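Local coordinates for protein putative xanthine dehydrogenase YAGS fad-binding subunit (Escherichia coli, PDB 5G5G) that probably oxidises aldehydes in the periplasm, as the large subunit of a three-chain oxidoreductase that carries a molybdenum–pterin cytosine dinucleotide cofactor, at residues S171-I176 with A293-K298. Numbering follows the deposited sequence.
Sequences SAAVKI and ADQSGK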
ATOM      1  N   SER C 171     -28.565 -35.775   1.153  1.00 20.79           N
ATOM      2  CA  SER C 171     -30.027 -35.594   1.158  1.00 21.13           C
ATOM      3  C   SER C 171     -30.489 -34.247   0.580  1.00 20.51           C
ATOM      4  O   SER C 171     -31.646 -34.062   0.231  1.00 20.84           O
ATOM      5  CB  SER C 171     -30.558 -35.710   2.590  1.00 21.27           C
ATOM      6  OG  SER C 171     -30.320 -37.035   3.092  1.00 22.57           O
ATOM      7  N   ALA C 172     -29.619 -33.264   0.581  1.00 19.77           N
ATOM      8  CA  ALA C 172     -29.996 -31.906   0.229  1.00 19.18           C
ATOM      9  C   ALA C 172     -30.545 -31.803  -1.204  1.00 19.87           C
ATOM     10  O   ALA C 172     -30.043 -32.478  -2.088  1.00 19.54           O
ATOM     11  CB  ALA C 172     -28.813 -30.976   0.388  1.00 18.46           C
ATOM     12  N   ALA C 173     -31.571 -30.964  -1.370  1.00 19.76           N
ATOM     13  CA  ALA C 173     -32.214 -30.731  -2.667  1.00 20.84           C
ATOM     14  C   ALA C 173     -31.336 -29.975  -3.616  1.00 20.75           C
ATOM     15  O   ALA C 173     -31.407 -30.182  -4.814  1.00 21.32           O
ATOM     16  CB  ALA C 173     -33.537 -29.968  -2.490  1.00 20.82           C
ATOM     17  N   VAL C 174     -30.503 -29.090  -3.104  1.00 19.96           N
ATOM     18  CA  VAL C 174     -29.683 -28.260  -3.981  1.00 19.93           C
ATOM     19  C   VAL C 174     -28.378 -28.070  -3.265  1.00 18.89           C
ATOM     20  O   VAL C 174     -28.374 -27.906  -2.039  1.00 18.32           O
ATOM     21  CB  VAL C 174     -30.376 -26.918  -4.303  1.00 20.64           C
ATOM     22  CG1 VAL C 174     -30.695 -26.116  -3.073  1.00 20.52           C
ATOM     23  CG2 VAL C 174     -29.520 -26.046  -5.183  1.00 20.69           C
ATOM     24  N   LYS C 175     -27.271 -28.177  -3.989  1.00 17.89           N
ATOM     25  CA  LYS C 175     -26.002 -28.068  -3.333  1.00 17.35           C
ATOM     26  C   LYS C 175     -24.882 -27.614  -4.229  1.00 17.09           C
ATOM     27  O   LYS C 175     -24.989 -27.709  -5.439  1.00 17.22           O
ATOM     28  CB  LYS C 175     -25.620 -29.402  -2.712  1.00 17.92           C
ATOM     29  CG  LYS C 175     -25.317 -30.497  -3.721  1.00 18.40           C
ATOM     30  CD  LYS C 175     -25.573 -31.904  -3.221  1.00 19.08           C
ATOM     31  CE  LYS C 175     -27.068 -32.222  -3.214  1.00 19.29           C
ATOM     32  NZ  LYS C 175     -27.459 -33.553  -2.687  1.00 19.85           N
ATOM     33  N   ILE C 176     -23.827 -27.119  -3.600  1.00 16.67           N
ATOM     34  CA  ILE C 176     -22.583 -26.745  -4.322  1.00 17.28           C
ATOM     35  C   ILE C 176     -21.381 -27.420  -3.681  1.00 17.43           C
ATOM     36  O   ILE C 176     -21.432 -27.776  -2.504  1.00 16.59           O
ATOM     37  CB  ILE C 176     -22.348 -25.201  -4.415  1.00 17.44           C
ATOM     38  CG1 ILE C 176     -22.155 -24.586  -3.040  1.00 17.58           C
ATOM     39  CG2 ILE C 176     -23.496 -24.507  -5.135  1.00 17.88           C
ATOM     40  CD1 ILE C 176     -20.692 -24.515  -2.604  1.00 18.06           C
ATOM     41  N   ALA C 293     -28.755 -27.203   0.682  1.00 16.89           N
ATOM     42  CA  ALA C 293     -30.000 -26.646   1.201  1.00 17.22           C
ATOM     43  C   ALA C 293     -31.184 -27.518   0.811  1.00 18.45           C
ATOM     44  O   ALA C 293     -31.113 -28.324  -0.116  1.00 18.69           O
ATOM     45  CB  ALA C 293     -30.213 -25.239   0.641  1.00 16.63           C
ATOM     46  N   ASP C 294     -32.275 -27.340   1.539  1.00 19.64           N
ATOM     47  CA  ASP C 294     -33.494 -28.055   1.240  1.00 21.63           C
ATOM     48  C   ASP C 294     -34.272 -27.368   0.108  1.00 23.13           C
ATOM     49  O   ASP C 294     -33.817 -26.334  -0.420  1.00 22.10           O
ATOM     50  CB  ASP C 294     -34.323 -28.295   2.517  1.00 22.41           C
ATOM     51  CG  ASP C 294     -34.992 -27.042   3.084  1.00 22.76           C
ATOM     52  OD1 ASP C 294     -35.101 -25.971   2.436  1.00 22.60           O
ATOM     53  OD2 ASP C 294     -35.475 -27.190   4.232  1.00 23.93           O
ATOM     54  N   GLN C 295     -35.448 -27.930  -0.206  1.00 26.42           N
ATOM     55  CA  GLN C 295     -36.344 -27.404  -1.237  1.00 29.65           C
ATOM     56  C   GLN C 295     -36.792 -25.958  -0.989  1.00 30.70           C
ATOM     57  O   GLN C 295     -37.070 -25.267  -1.931  1.00 32.53           O
ATOM     58  CB  GLN C 295     -37.582 -28.340  -1.415  1.00 32.23           C
ATOM     59  CG  GLN C 295     -37.181 -29.644  -2.108  1.00 35.82           C
ATOM     60  CD  GLN C 295     -38.264 -30.725  -2.171  1.00 38.15           C
ATOM     61  OE1 GLN C 295     -39.368 -30.596  -1.599  1.00 39.67           O
ATOM     62  NE2 GLN C 295     -37.942 -31.818  -2.875  1.00 39.77           N
ATOM     63  N   SER C 296     -36.838 -25.516   0.267  1.00 30.02           N
ATOM     64  CA  SER C 296     -37.172 -24.110   0.615  1.00 30.29           C
ATOM     65  C   SER C 296     -35.989 -23.137   0.657  1.00 28.39           C
ATOM     66  O   SER C 296     -36.165 -21.936   0.802  1.00 29.18           O
ATOM     67  CB  SER C 296     -37.959 -24.114   1.955  1.00 32.57           C
ATOM     68  OG  SER C 296     -37.121 -24.486   3.069  1.00 35.50           O
ATOM     69  N   GLY C 297     -34.772 -23.629   0.456  1.00 25.06           N
ATOM     70  CA  GLY C 297     -33.595 -22.791   0.482  1.00 22.92           C
ATOM     71  C   GLY C 297     -32.942 -22.664   1.837  1.00 21.47           C
ATOM     72  O   GLY C 297     -31.948 -21.928   1.969  1.00 20.50           O
ATOM     73  N   LYS C 298     -33.412 -23.424   2.814  1.00 20.50           N
ATOM     74  CA  LYS C 298     -32.760 -23.513   4.128  1.00 20.41           C
ATOM     75  C   LYS C 298     -31.533 -24.407   4.030  1.00 18.54           C
ATOM     76  O   LYS C 298     -31.637 -25.586   3.665  1.00 17.89           O
ATOM     77  CB  LYS C 298     -33.696 -24.103   5.207  1.00 22.77           C
ATOM     78  CG  LYS C 298     -34.800 -23.129   5.650  1.00 26.51           C
ATOM     79  CD  LYS C 298     -34.232 -22.144   6.670  1.00 28.92           C
ATOM     80  CE  LYS C 298     -35.185 -21.037   7.079  1.00 32.51           C
ATOM     81  NZ  LYS C 298     -36.463 -21.584   7.587  1.00 37.41           N
TER
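Val174 and Ala293 pair as an antiparallel hydrogen-bonded couple and show how a strand can begin with a classic beta bulge. Ala293 N donates to Val174 O at 2.8 Å, and Val174 N returns a bond to Ala293 O at 3.1 Å. Ala173 faces Ala293 as well, and this extra residue makes the bulge.

Apolar contacts flank the pair. Val174 carries CG1 between its backbone N and carbonyl carbon (chi1 58°), which brings this methyl within 3.8 Å of Ala293 CB. From the bulge itself, Ala173 CB rests against the turn, 3.7 Å from Gln295 CG.

Each segment also has side-chain bonds of its own. Asp294 opens a type I turn ending at Gly297, and its OD1 accepts Ser296 OG (2.6 Å) and Lys298 N from opposite faces of the carboxylate. Lys175 folds back, its NZ bonding to Ala172 O (2.9 Å); Phe169 O, just before the segment, is a second acceptor.

Strand 174-182, at the edge of its sheet and following helix 165-171, pairs antiparallel with strand 285-293, whose other neighbour is 299-310 across the hairpin turn, and Val174 packs on Leu368 and Lys371 of helix 354-372.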